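Local coordinates for oligopeptide ABC transporter, periplasmic oligopeptide-binding protein, putative (Thermotoga maritima MSB8, PDB 5IPW) that probably binds oligopeptides in the periplasm and hands them to an ABC transporter for uptake, at residues A[189-194]-A[234-239]; A[197-202]-A[222-227]. One frame throughout, in Å; residues are numbered along the deposited sequence.

In the fold
Following the chain from the N terminus, residues 189-194 come first, a loop leading into helix 192-195. Residues 197-202 follow in the loop before helix 205-209. The chain passes that helix and enters helix 220-227, where residues 222-227 return to 197-202 and close contact 2, with 19 residues between its segments. It then runs on to residues 234-239, in the loop before strand 242-244, and meets 189-194 in contact 1, enclosing 39 residues. Contact 2 is therefore nested inside contact 1. The two sites touch: Lys227 packs against both Tyr194 and Leu236. Helix 129-140 also packs against residues of both contacts, so the excursion is fastened to an earlier part of the chain.

Contact 1. Residues A[189-194]-A[234-239]; sequences GAPAHY and TELPTL
Tyr194 holds CG anti to its backbone N (chi1 176°), which brings CG to Pro237 CD. Its chi2 of 75° turns one ring face to the proline. Pro237 CD lies over that face, offset toward the rim, 3.5 Å from Tyr194 CG. This is a CH-pi contact, with CD 27° off the ring normal. The carbonyl O of Glu235 sits over the same face, nearer the phenol end. Leu236 CD1 meets Tyr194 CD2 at 3.9 Å and also touches Pro191 CG. The two prolines pack as well, with Pro191 CB 4.0 Å from Pro237 CB. His193 brings NE2 to 3.8 Å from Pro237 CG, and the same NE2 is hydrogen-bonded to Asp123. Tyr194 OH rests on Glu235 CB at 3.7 Å and is hydrogen-bonded to Asn233. An alanine in place of Tyr194 would probably open a gap beside Pro237 CD and Leu236 CD1 and leave Asn233 ND2 without its hydroxyl partner. Pro191 occupies the N-cap position, and Tyr194 N is hydrogen-bonded to Pro191 O. This is structural packing: the first turn of the short helix 192-195 rests on the loop before strand 242-244 in a family 5 solute-binding protein.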
# COMPACT_ATOMS: atom_id res chain seq x y z
N GLY A 189 4.29 4.35 -18.87
CA GLY A 189 5.00 3.77 -20.01
C GLY A 189 6.50 3.95 -19.93
O GLY A 189 7.06 4.13 -18.85
N ALA A 190 7.16 3.90 -21.08
CA ALA A 190 8.61 4.00 -21.16
C ALA A 190 9.03 4.65 -22.48
O ALA A 190 8.26 4.65 -23.44
CB ALA A 190 9.23 2.61 -21.03
N PRO A 191 10.24 5.21 -22.53
CA PRO A 191 10.66 6.03 -23.68
C PRO A 191 11.07 5.22 -24.90
O PRO A 191 12.24 4.87 -25.06
CB PRO A 191 11.83 6.83 -23.12
CG PRO A 191 12.41 5.94 -22.07
CD PRO A 191 11.26 5.20 -21.46
N ALA A 192 10.11 4.95 -25.77
CA ALA A 192 10.35 4.18 -26.98
C ALA A 192 11.46 4.78 -27.83
O ALA A 192 12.26 4.05 -28.42
CB ALA A 192 9.07 4.08 -27.79
N HIS A 193 11.53 6.10 -27.90
CA HIS A 193 12.54 6.76 -28.73
C HIS A 193 13.97 6.41 -28.30
O HIS A 193 14.88 6.40 -29.13
CB HIS A 193 12.34 8.28 -28.74
CG HIS A 193 12.78 8.96 -27.48
ND1 HIS A 193 12.01 8.98 -26.33
CD2 HIS A 193 13.90 9.65 -27.18
CE1 HIS A 193 12.64 9.65 -25.39
NE2 HIS A 193 13.79 10.07 -25.88
N TYR A 194 14.14 6.12 -27.01
CA TYR A 194 15.42 5.70 -26.46
C TYR A 194 15.60 4.19 -26.47
O TYR A 194 16.69 3.71 -26.77
CB TYR A 194 15.59 6.20 -25.02
CG TYR A 194 16.87 5.73 -24.35
CD1 TYR A 194 18.10 6.29 -24.68
CD2 TYR A 194 16.84 4.73 -23.38
CE1 TYR A 194 19.27 5.86 -24.07
CE2 TYR A 194 18.01 4.29 -22.76
CZ TYR A 194 19.22 4.85 -23.11
OH TYR A 194 20.36 4.42 -22.50
N THR A 234 21.85 6.34 -15.94
CA THR A 234 21.90 7.80 -16.04
C THR A 234 21.42 8.37 -17.39
O THR A 234 21.06 9.55 -17.50
CB THR A 234 23.35 8.25 -15.71
OG1 THR A 234 23.44 8.52 -14.31
CG2 THR A 234 23.81 9.48 -16.50
N GLU A 235 21.41 7.53 -18.43
CA GLU A 235 21.03 7.99 -19.76
C GLU A 235 19.56 7.78 -20.07
O GLU A 235 19.08 8.26 -21.09
CB GLU A 235 21.89 7.29 -20.81
CG GLU A 235 23.34 7.74 -20.80
CD GLU A 235 23.52 9.16 -21.30
OE1 GLU A 235 22.88 9.52 -22.31
OE2 GLU A 235 24.31 9.91 -20.70
N LEU A 236 18.84 7.10 -19.19
CA LEU A 236 17.43 6.77 -19.42
C LEU A 236 16.51 8.00 -19.29
O LEU A 236 16.40 8.57 -18.21
CB LEU A 236 17.01 5.69 -18.43
CG LEU A 236 15.57 5.21 -18.50
CD1 LEU A 236 15.32 4.56 -19.84
CD2 LEU A 236 15.25 4.24 -17.37
N PRO A 237 15.85 8.41 -20.38
CA PRO A 237 14.88 9.50 -20.25
C PRO A 237 13.78 9.14 -19.29
O PRO A 237 13.36 7.98 -19.24
CB PRO A 237 14.31 9.64 -21.66
CG PRO A 237 15.39 9.12 -22.55
CD PRO A 237 15.99 7.98 -21.78
N THR A 238 13.30 10.13 -18.54
CA THR A 238 12.33 9.87 -17.49
C THR A 238 11.24 10.96 -17.42
O THR A 238 11.44 12.09 -17.90
CB THR A 238 13.04 9.74 -16.12
OG1 THR A 238 12.08 9.45 -15.09
CG2 THR A 238 13.76 11.01 -15.76
N LEU A 239 10.11 10.59 -16.83
CA LEU A 239 9.02 11.52 -16.51
C LEU A 239 9.04 11.92 -15.03
O LEU A 239 8.20 12.70 -14.59
CB LEU A 239 7.67 10.88 -16.87
CG LEU A 239 7.48 10.64 -18.38
CD1 LEU A 239 6.30 9.74 -18.67
CD2 LEU A 239 7.31 11.95 -19.13

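Contact 2. Residues A[197-202]-A[222-227]; sequences QFHPKY and DLFNDK
Phe198 carries this contact with helix 220-227, and its side chain meets three residues of the helix in turn: Phe224 at the base, Leu223 at CD1 and Lys227 over the ring. At the base, Phe198 CB lies 3.9 Å from Phe224 CD2. A chi1 of -52° sets CG beside the backbone N, anti to the carbonyl carbon. Phe198 CD1 meets Leu223 CD2 at 3.9 Å, while Phe198 CD2 lies under Lys227 CB and CG. Phe198 CE1 meets Lys227 CE and CG. Phe198 CE2 approaches Lys227 CG, and the tip atom, Phe198 CZ, meets Lys227 CD at 3.5 Å. The aliphatic part of Lys227 thus crosses one ring face. Its CG stands above the ring centre, 13° off the normal, in a CH-pi contact. Gln197 CG covers the opposite face, so the phenyl group is sandwiched between two aliphatic chains. Next along, His199 and Phe224 form an offset edge-to-face pair. The edge of the imidazole is turned to the phenyl face, with the planes at 76° and the ring centroids 5.7 Å apart. His199 CD2 makes the nearest approach, 3.9 Å from Phe224 CE2. His199 NE2 is hydrogen-bonded to the backbone O of Asp138, which anchors that ring. Phe224 also packs on Leu195 of helix 192-195. The contact thus packs helix 220-227 against the loop after helix 192-195, with helix 129-140 also touching Phe224 through Ile139.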
# COMPACT_ATOMS: atom_id res chain seq x y z
N GLN A 197 16.12 0.98 -29.82
CA GLN A 197 17.43 0.57 -30.33
C GLN A 197 17.96 -0.71 -29.66
O GLN A 197 18.88 -1.33 -30.18
CB GLN A 197 18.46 1.68 -30.16
CG GLN A 197 18.79 2.01 -28.71
CD GLN A 197 19.81 3.11 -28.62
OE1 GLN A 197 20.90 3.00 -29.17
NE2 GLN A 197 19.46 4.20 -27.93
N PHE A 198 17.38 -1.08 -28.52
CA PHE A 198 17.75 -2.29 -27.78
C PHE A 198 16.72 -3.42 -27.91
O PHE A 198 16.84 -4.45 -27.24
CB PHE A 198 17.91 -1.93 -26.30
CG PHE A 198 18.83 -0.78 -26.05
CD1 PHE A 198 20.18 -0.87 -26.39
CD2 PHE A 198 18.36 0.40 -25.50
CE1 PHE A 198 21.04 0.19 -26.17
CE2 PHE A 198 19.22 1.46 -25.28
CZ PHE A 198 20.56 1.36 -25.61
N HIS A 199 15.73 -3.23 -28.78
CA HIS A 199 14.60 -4.15 -28.88
C HIS A 199 14.56 -4.80 -30.27
O HIS A 199 14.42 -4.11 -31.27
CB HIS A 199 13.30 -3.40 -28.62
CG HIS A 199 12.17 -4.28 -28.20
ND1 HIS A 199 11.42 -5.00 -29.09
CD2 HIS A 199 11.65 -4.54 -26.97
CE1 HIS A 199 10.49 -5.68 -28.44
NE2 HIS A 199 10.60 -5.41 -27.15
N PRO A 200 14.70 -6.14 -30.33
CA PRO A 200 14.74 -6.89 -31.59
C PRO A 200 13.56 -6.72 -32.54
O PRO A 200 13.72 -6.89 -33.75
CB PRO A 200 14.82 -8.36 -31.14
CG PRO A 200 14.48 -8.35 -29.69
CD PRO A 200 14.96 -7.03 -29.18
N LYS A 201 12.38 -6.43 -32.01
CA LYS A 201 11.22 -6.14 -32.86
C LYS A 201 11.40 -4.88 -33.71
O LYS A 201 10.84 -4.81 -34.81
CB LYS A 201 9.95 -5.99 -32.01
CG LYS A 201 8.67 -5.86 -32.84
CD LYS A 201 7.48 -5.55 -31.96
CE LYS A 201 6.25 -5.24 -32.79
NZ LYS A 201 5.07 -4.90 -31.94
N TYR A 202 12.16 -3.91 -33.22
CA TYR A 202 12.33 -2.64 -33.93
C TYR A 202 13.73 -2.44 -34.48
O TYR A 202 13.94 -1.57 -35.32
CB TYR A 202 11.96 -1.47 -33.00
CG TYR A 202 10.53 -1.55 -32.53
CD1 TYR A 202 9.49 -1.10 -33.34
CD2 TYR A 202 10.21 -2.12 -31.30
CE1 TYR A 202 8.17 -1.19 -32.93
CE2 TYR A 202 8.89 -2.22 -30.88
CZ TYR A 202 7.87 -1.75 -31.70
OH TYR A 202 6.57 -1.85 -31.29
N ASP A 222 19.30 -8.77 -21.19
CA ASP A 222 20.18 -8.20 -20.16
C ASP A 222 20.54 -6.76 -20.50
O ASP A 222 20.58 -5.90 -19.62
CB ASP A 222 21.46 -9.01 -20.02
CG ASP A 222 21.22 -10.43 -19.53
OD1 ASP A 222 20.15 -10.70 -18.93
OD2 ASP A 222 22.12 -11.27 -19.75
N LEU A 223 20.82 -6.52 -21.78
CA LEU A 223 21.10 -5.18 -22.27
C LEU A 223 19.87 -4.29 -22.12
O LEU A 223 19.98 -3.15 -21.67
CB LEU A 223 21.56 -5.21 -23.73
CG LEU A 223 21.87 -3.86 -24.40
CD1 LEU A 223 22.94 -3.08 -23.66
CD2 LEU A 223 22.27 -4.07 -25.85
N PHE A 224 18.70 -4.81 -22.48
CA PHE A 224 17.48 -4.03 -22.41
C PHE A 224 17.15 -3.60 -20.99
O PHE A 224 16.88 -2.43 -20.74
CB PHE A 224 16.28 -4.78 -23.00
CG PHE A 224 15.06 -3.93 -23.15
CD1 PHE A 224 14.16 -3.80 -22.10
CD2 PHE A 224 14.82 -3.23 -24.32
CE1 PHE A 224 13.03 -3.01 -22.22
CE2 PHE A 224 13.69 -2.44 -24.45
CZ PHE A 224 12.80 -2.32 -23.40
N ASN A 225 17.18 -4.56 -20.07
CA ASN A 225 16.87 -4.28 -18.66
C ASN A 225 17.89 -3.35 -18.01
O ASN A 225 17.54 -2.59 -17.11
CB ASN A 225 16.75 -5.57 -17.86
CG ASN A 225 15.59 -6.45 -18.32
OD1 ASN A 225 14.55 -5.96 -18.76
ND2 ASN A 225 15.77 -7.76 -18.21
N ASP A 226 19.15 -3.40 -18.45
CA ASP A 226 20.18 -2.47 -17.97
C ASP A 226 19.91 -1.07 -18.45
O ASP A 226 20.14 -0.09 -17.73
CB ASP A 226 21.58 -2.88 -18.44
CG ASP A 226 22.34 -3.67 -17.39
OD1 ASP A 226 21.71 -4.46 -16.65
OD2 ASP A 226 23.58 -3.50 -17.32
N LYS A 227 19.45 -0.98 -19.69
CA LYS A 227 19.11 0.30 -20.29
C LYS A 227 17.81 0.86 -19.74
O LYS A 227 17.69 2.07 -19.56
CB LYS A 227 19.03 0.16 -21.82
CG LYS A 227 20.37 -0.16 -22.46
CD LYS A 227 21.37 0.96 -22.24
CE LYS A 227 22.73 0.61 -22.81
NZ LYS A 227 23.76 1.58 -22.36